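Local structure of leucine-rich repeat protein (Bacteroides thetaiotaomicron, 4ECN) at residues 494-499 with 509-514; 515-520 with 548-553. The protein is of unknown function but, as an extracellular leucine-rich repeat protein, probably binds other proteins. All coordinates share one frame; numbering follows the deposited sequence.

Interaction 1. Residues 494-499 with 509-514; sequences TDVELY and DFLYDL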
loop_
_atom_site.group_PDB
_atom_site.type_symbol
_atom_site.label_atom_id
_atom_site.label_comp_id
_atom_site.label_asym_id
_atom_site.label_seq_id
_atom_site.Cartn_x
_atom_site.Cartn_y
_atom_site.Cartn_z
ATOM N N THR A 494 17.346 -2.122 -7.584
ATOM C CA THR A 494 17.257 -3.508 -7.137
ATOM C C THR A 494 15.828 -3.961 -6.897
ATOM O O THR A 494 15.562 -5.160 -6.926
ATOM C CB THR A 494 18.049 -3.672 -5.836
ATOM O OG1 THR A 494 17.510 -2.802 -4.835
ATOM C CG2 THR A 494 19.523 -3.390 -6.025
ATOM N N ASP A 495 14.914 -3.018 -6.623
ATOM C CA ASP A 495 13.526 -3.361 -6.323
ATOM C C ASP A 495 12.570 -2.724 -7.289
ATOM O O ASP A 495 12.653 -1.522 -7.516
ATOM C CB ASP A 495 13.168 -2.933 -4.899
ATOM C CG ASP A 495 13.801 -3.788 -3.820
ATOM O OD1 ASP A 495 15.054 -3.875 -3.786
ATOM O OD2 ASP A 495 13.051 -4.321 -2.979
ATOM N N VAL A 496 11.652 -3.544 -7.862
ATOM C CA VAL A 496 10.592 -3.130 -8.803
ATOM C C VAL A 496 9.309 -3.815 -8.418
ATOM O O VAL A 496 9.332 -5.003 -8.090
ATOM C CB VAL A 496 10.911 -3.395 -10.302
ATOM C CG1 VAL A 496 9.766 -2.937 -11.204
ATOM C CG2 VAL A 496 12.219 -2.735 -10.728
ATOM N N GLU A 497 8.193 -3.062 -8.451
ATOM C CA GLU A 497 6.843 -3.559 -8.226
ATOM C C GLU A 497 5.944 -3.115 -9.369
ATOM O O GLU A 497 5.892 -1.931 -9.708
ATOM C CB GLU A 497 6.269 -3.109 -6.877
ATOM C CG GLU A 497 4.831 -3.560 -6.617
ATOM C CD GLU A 497 4.363 -3.406 -5.181
ATOM O OE1 GLU A 497 4.905 -4.112 -4.294
ATOM O OE2 GLU A 497 3.417 -2.619 -4.950
ATOM N N LEU A 498 5.264 -4.101 -9.969
ATOM C CA LEU A 498 4.260 -3.996 -11.014
ATOM C C LEU A 498 3.063 -4.802 -10.561
ATOM O O LEU A 498 2.783 -5.865 -11.087
ATOM C CB LEU A 498 4.821 -4.466 -12.361
ATOM C CG LEU A 498 5.452 -3.413 -13.242
ATOM C CD1 LEU A 498 6.192 -4.058 -14.360
ATOM C CD2 LEU A 498 4.420 -2.474 -13.814
ATOM N N TYR A 499 2.404 -4.321 -9.517
ATOM C CA TYR A 499 1.294 -4.985 -8.840
ATOM C C TYR A 499 -0.046 -4.567 -9.406
ATOM O O TYR A 499 -0.291 -3.383 -9.623
ATOM C CB TYR A 499 1.350 -4.643 -7.334
ATOM C CG TYR A 499 0.260 -5.284 -6.503
ATOM C CD1 TYR A 499 0.336 -6.622 -6.134
ATOM C CD2 TYR A 499 -0.840 -4.550 -6.071
ATOM C CE1 TYR A 499 -0.686 -7.230 -5.413
ATOM C CE2 TYR A 499 -1.849 -5.139 -5.312
ATOM C CZ TYR A 499 -1.762 -6.480 -4.974
ATOM O OH TYR A 499 -2.757 -7.098 -4.242
ATOM N N ASP A 509 9.214 -4.520 -21.318
ATOM C CA ASP A 509 10.595 -4.792 -21.726
ATOM C C ASP A 509 11.663 -4.213 -20.796
ATOM O O ASP A 509 12.756 -4.788 -20.736
ATOM C CB ASP A 509 10.862 -4.243 -23.132
ATOM C CG ASP A 509 10.876 -5.319 -24.203
ATOM O OD1 ASP A 509 9.846 -6.035 -24.345
ATOM O OD2 ASP A 509 11.914 -5.447 -24.905
ATOM N N PHE A 510 11.366 -3.106 -20.069
ATOM C CA PHE A 510 12.355 -2.429 -19.234
ATOM C C PHE A 510 12.934 -3.387 -18.151
ATOM O O PHE A 510 14.118 -3.257 -17.824
ATOM C CB PHE A 510 11.776 -1.159 -18.604
ATOM C CG PHE A 510 11.021 -1.309 -17.310
ATOM C CD1 PHE A 510 11.680 -1.242 -16.090
ATOM C CD2 PHE A 510 9.643 -1.452 -17.307
ATOM C CE1 PHE A 510 10.986 -1.401 -14.893
ATOM C CE2 PHE A 510 8.947 -1.595 -16.105
ATOM C CZ PHE A 510 9.622 -1.570 -14.908
ATOM N N LEU A 511 12.136 -4.370 -17.657
ATOM C CA LEU A 511 12.560 -5.330 -16.624
ATOM C C LEU A 511 13.758 -6.173 -17.032
ATOM O O LEU A 511 14.611 -6.474 -16.199
ATOM C CB LEU A 511 11.418 -6.293 -16.270
ATOM C CG LEU A 511 10.236 -5.709 -15.555
ATOM C CD1 LEU A 511 9.099 -6.712 -15.502
ATOM C CD2 LEU A 511 10.631 -5.193 -14.177
ATOM N N TYR A 512 13.798 -6.573 -18.303
ATOM C CA TYR A 512 14.811 -7.466 -18.849
ATOM C C TYR A 512 16.125 -6.733 -19.150
ATOM O O TYR A 512 17.155 -7.387 -19.354
ATOM C CB TYR A 512 14.262 -8.126 -20.121
ATOM C CG TYR A 512 12.939 -8.840 -19.899
ATOM C CD1 TYR A 512 12.894 -10.109 -19.323
ATOM C CD2 TYR A 512 11.733 -8.260 -20.292
ATOM C CE1 TYR A 512 11.683 -10.771 -19.120
ATOM C CE2 TYR A 512 10.515 -8.920 -20.101
ATOM C CZ TYR A 512 10.496 -10.175 -19.517
ATOM O OH TYR A 512 9.302 -10.832 -19.328
ATOM N N ASP A 513 16.097 -5.390 -19.131
ATOM C CA ASP A 513 17.262 -4.556 -19.425
ATOM C C ASP A 513 17.863 -3.955 -18.142
ATOM O O ASP A 513 18.838 -3.202 -18.216
ATOM C CB ASP A 513 16.878 -3.442 -20.415
ATOM C CG ASP A 513 16.307 -3.929 -21.744
ATOM O OD1 ASP A 513 16.510 -5.123 -22.085
ATOM O OD2 ASP A 513 15.671 -3.114 -22.449
ATOM N N LEU A 514 17.316 -4.328 -16.974
ATOM C CA LEU A 514 17.808 -3.838 -15.696
ATOM C C LEU A 514 19.025 -4.645 -15.308
ATOM O O LEU A 514 18.993 -5.880 -15.367
ATOM C CB LEU A 514 16.721 -3.869 -14.598
ATOM C CG LEU A 514 15.606 -2.804 -14.736
ATOM C CD1 LEU A 514 14.489 -3.043 -13.762
ATOM C CD2 LEU A 514 16.140 -1.374 -14.580
#
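Val-496 meets three side chains of residues 509-514 with its two methyl groups, and the branching at CB is what lets so short a residue do this. CG1, anti to the backbone N (chi1 -180°), lies at the edge of the Phe-510 ring, near its plane, with CZ 4.0 Å away. The same CG1 is 3.8 Å from CD2 of Leu-511, whose side chain runs across it at a slant. CG2, on the other branch, comes tip to tip with Leu-514, CG2 to CD1 3.8 Å. Two residues on, Leu-498 points to the same side of the strand, as alternation in a strand requires. Its longer side chain makes contact through the single methyl CD1, which is 4.1 Å from CE2 of Phe-510 and equally far from CD1 of Leu-511. With CG between the backbone N and the carbonyl carbon (chi1 86°), the Phe-510 ring is turned to where both strand residues meet it; Leu-511 CG lies over one of its faces, toward the rim. With no hydrogen bond between the segments, the contact is wholly apolar and buried, the usual interior of a leucine-rich repeat. Strand 495-499 lies between the parallel strands 452-456 and 519-521, and Leu-511 touches Leu-520 of the latter as well as Val-496. On the same turn, Tyr-512 makes a cation-pi contact with Arg-539 of helix 530-542.

Interaction 2. Residues 515-520 with 548-553; sequences PELQSL and PKIQIF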
loop_
_atom_site.group_PDB
_atom_site.type_symbol
_atom_site.label_atom_id
_atom_site.label_comp_id
_atom_site.label_asym_id
_atom_site.label_seq_id
_atom_site.Cartn_x
_atom_site.Cartn_y
_atom_site.Cartn_z
ATOM N N PRO A 515 20.125 -3.953 -14.938
ATOM C CA PRO A 515 21.381 -4.662 -14.609
ATOM C C PRO A 515 21.399 -5.403 -13.274
ATOM O O PRO A 515 21.937 -6.510 -13.216
ATOM C CB PRO A 515 22.422 -3.546 -14.533
ATOM C CG PRO A 515 21.766 -2.346 -15.056
ATOM C CD PRO A 515 20.305 -2.496 -14.873
ATOM N N GLU A 516 20.857 -4.785 -12.203
ATOM C CA GLU A 516 20.957 -5.319 -10.848
ATOM C C GLU A 516 19.603 -5.552 -10.152
ATOM O O GLU A 516 19.491 -5.325 -8.947
ATOM C CB GLU A 516 21.787 -4.334 -10.008
ATOM C CG GLU A 516 23.222 -4.166 -10.501
ATOM C CD GLU A 516 24.108 -5.401 -10.467
ATOM O OE1 GLU A 516 23.910 -6.268 -9.581
ATOM O OE2 GLU A 516 25.038 -5.473 -11.305
ATOM N N LEU A 517 18.614 -6.082 -10.875
ATOM C CA LEU A 517 17.303 -6.376 -10.291
ATOM C C LEU A 517 17.434 -7.548 -9.306
ATOM O O LEU A 517 18.097 -8.536 -9.606
ATOM C CB LEU A 517 16.275 -6.676 -11.406
ATOM C CG LEU A 517 14.804 -6.925 -11.027
ATOM C CD1 LEU A 517 14.185 -5.732 -10.330
ATOM C CD2 LEU A 517 13.966 -7.279 -12.255
ATOM N N GLN A 518 16.832 -7.412 -8.124
ATOM C CA GLN A 518 16.907 -8.396 -7.050
ATOM C C GLN A 518 15.546 -8.829 -6.544
ATOM O O GLN A 518 15.378 -9.995 -6.186
ATOM C CB GLN A 518 17.690 -7.815 -5.864
ATOM C CG GLN A 518 19.173 -7.599 -6.120
ATOM C CD GLN A 518 19.837 -7.010 -4.909
ATOM O OE1 GLN A 518 19.220 -6.771 -3.868
ATOM N NE2 GLN A 518 21.115 -6.766 -5.016
ATOM N N SER A 519 14.610 -7.876 -6.422
ATOM C CA SER A 519 13.258 -8.080 -5.917
ATOM C C SER A 519 12.243 -7.608 -6.950
ATOM O O SER A 519 12.299 -6.453 -7.385
ATOM C CB SER A 519 13.079 -7.333 -4.602
ATOM O OG SER A 519 11.719 -7.272 -4.200
ATOM N N LEU A 520 11.309 -8.497 -7.329
ATOM C CA LEU A 520 10.267 -8.225 -8.313
ATOM C C LEU A 520 8.926 -8.767 -7.834
ATOM O O LEU A 520 8.843 -9.914 -7.377
ATOM C CB LEU A 520 10.656 -8.854 -9.666
ATOM C CG LEU A 520 9.717 -8.654 -10.851
ATOM C CD1 LEU A 520 9.744 -7.237 -11.335
ATOM C CD2 LEU A 520 10.069 -9.582 -11.979
ATOM N N PRO A 548 20.305 -14.706 -13.175
ATOM C CA PRO A 548 21.120 -15.080 -12.012
ATOM C C PRO A 548 21.140 -14.031 -10.864
ATOM O O PRO A 548 21.854 -14.260 -9.875
ATOM C CB PRO A 548 22.518 -15.212 -12.627
ATOM C CG PRO A 548 22.532 -14.256 -13.727
ATOM C CD PRO A 548 21.156 -14.275 -14.305
ATOM N N LYS A 549 20.372 -12.906 -10.971
ATOM C CA LYS A 549 20.367 -11.804 -9.976
ATOM C C LYS A 549 19.104 -11.751 -9.071
ATOM O O LYS A 549 19.191 -11.213 -7.955
ATOM C CB LYS A 549 20.485 -10.435 -10.682
ATOM C CG LYS A 549 21.829 -10.152 -11.318
ATOM C CD LYS A 549 22.859 -9.548 -10.374
ATOM C CE LYS A 549 24.210 -9.431 -11.046
ATOM N NZ LYS A 549 24.123 -8.787 -12.381
ATOM N N ILE A 550 17.936 -12.232 -9.584
ATOM C CA ILE A 550 16.649 -12.247 -8.874
ATOM C C ILE A 550 16.815 -13.064 -7.604
ATOM O O ILE A 550 17.376 -14.165 -7.655
ATOM C CB ILE A 550 15.455 -12.778 -9.748
ATOM C CG1 ILE A 550 15.336 -12.074 -11.132
ATOM C CG2 ILE A 550 14.094 -12.783 -8.988
ATOM C CD1 ILE A 550 14.741 -10.682 -11.153
ATOM N N GLN A 551 16.344 -12.489 -6.475
ATOM C CA GLN A 551 16.367 -13.040 -5.123
ATOM C C GLN A 551 14.944 -13.242 -4.582
ATOM O O GLN A 551 14.670 -14.245 -3.905
ATOM C CB GLN A 551 17.159 -12.098 -4.190
ATOM C CG GLN A 551 18.668 -12.020 -4.478
ATOM C CD GLN A 551 19.386 -10.953 -3.684
ATOM O OE1 GLN A 551 18.976 -10.550 -2.586
ATOM N NE2 GLN A 551 20.480 -10.460 -4.242
ATOM N N ILE A 552 14.039 -12.278 -4.876
ATOM C CA ILE A 552 12.638 -12.297 -4.439
ATOM C C ILE A 552 11.739 -12.227 -5.649
ATOM O O ILE A 552 11.836 -11.297 -6.450
ATOM C CB ILE A 552 12.353 -11.130 -3.454
ATOM C CG1 ILE A 552 13.232 -11.253 -2.181
ATOM C CG2 ILE A 552 10.866 -11.020 -3.113
ATOM C CD1 ILE A 552 13.467 -9.998 -1.502
ATOM N N PHE A 553 10.840 -13.193 -5.770
ATOM C CA PHE A 553 9.896 -13.178 -6.860
ATOM C C PHE A 553 8.464 -13.449 -6.319
ATOM O O PHE A 553 8.165 -14.540 -5.839
ATOM C CB PHE A 553 10.325 -14.181 -7.933
ATOM C CG PHE A 553 9.546 -14.137 -9.226
ATOM C CD1 PHE A 553 9.159 -12.924 -9.783
ATOM C CD2 PHE A 553 9.284 -15.301 -9.936
ATOM C CE1 PHE A 553 8.445 -12.885 -10.976
ATOM C CE2 PHE A 553 8.582 -15.263 -11.140
ATOM C CZ PHE A 553 8.168 -14.055 -11.655
#
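Lys-549 reaches back along residues 515-517. CB lies 3.2 Å from the carbonyl O of Leu-517; CG comes near Pro-515 O, and CD and CE then pass beside OE1 of Glu-516, the two side chains crossing at a slant. The chain bends at chi2 (-86°) and again at chi4, and NZ ends in a weak hydrogen bond, 3.3 Å, to Pro-515 O and a long salt bridge, 3.6 Å, to Glu-516 OE2. A flexible lysine suits this partly exposed margin, where its charge is held only loosely.

Further along, Gln-518 O accepts from two successive backbone donors, Gln-551 N at 2.7 Å and Ile-552 N at 3.0 Å, both in the carbonyl plane. Leu-520 N returns a bond to Ile-552 O, and the parallel ladder of strands 519-521 and 552-554 begins here. Helix 530-542 links these two strands in a beta-alpha-beta unit of the leucine-rich repeat solenoid, in which equivalent residues stack from turn to turn. Thus Leu-517 lies alongside Ile-550, CD2 to CD1 3.7 Å, and Leu-520 alongside Phe-553, CD2 to CE1 3.8 Å.

The Gln-518 side chain, extended beyond CG, runs beside that of Gln-551, and its OE1 is bonded to Arg-384. An alanine in place of Gln-518 would probably leave Arg-384 without this acceptor and Gln-551 without its flat neighbour. On the face shared by Ser-519 and Ile-552, small Ser-519 sets OG 4.0 Å from Ile-552 CB.

Interactions 1 and 2 follow one another along the chain, with centres about 9 Å apart. Both reach the same sheet: interaction 1 sets the 509-514 loop against strand 495-499, and interaction 2 pairs the next two strands, 519-521 and 552-554. The direct join is Thr-494 O, which probably accepts hydrogen bonds from Gln-518 N at 2.8 Å and Ser-519 N at 2.9 Å, a fork resembling the one Gln-518 O makes one repeat later. Asp-495 OD2 packs on Ser-519 CB, 3.4 Å away. Arg-384 ties the two, pairing with Asp-495 and bonding Gln-518. Leu-517 and Leu-520 both touch Val-496, giving the two contacts a continuous apolar interior. The sodium ligands Gln-314 and Val-317 belong to neither contact.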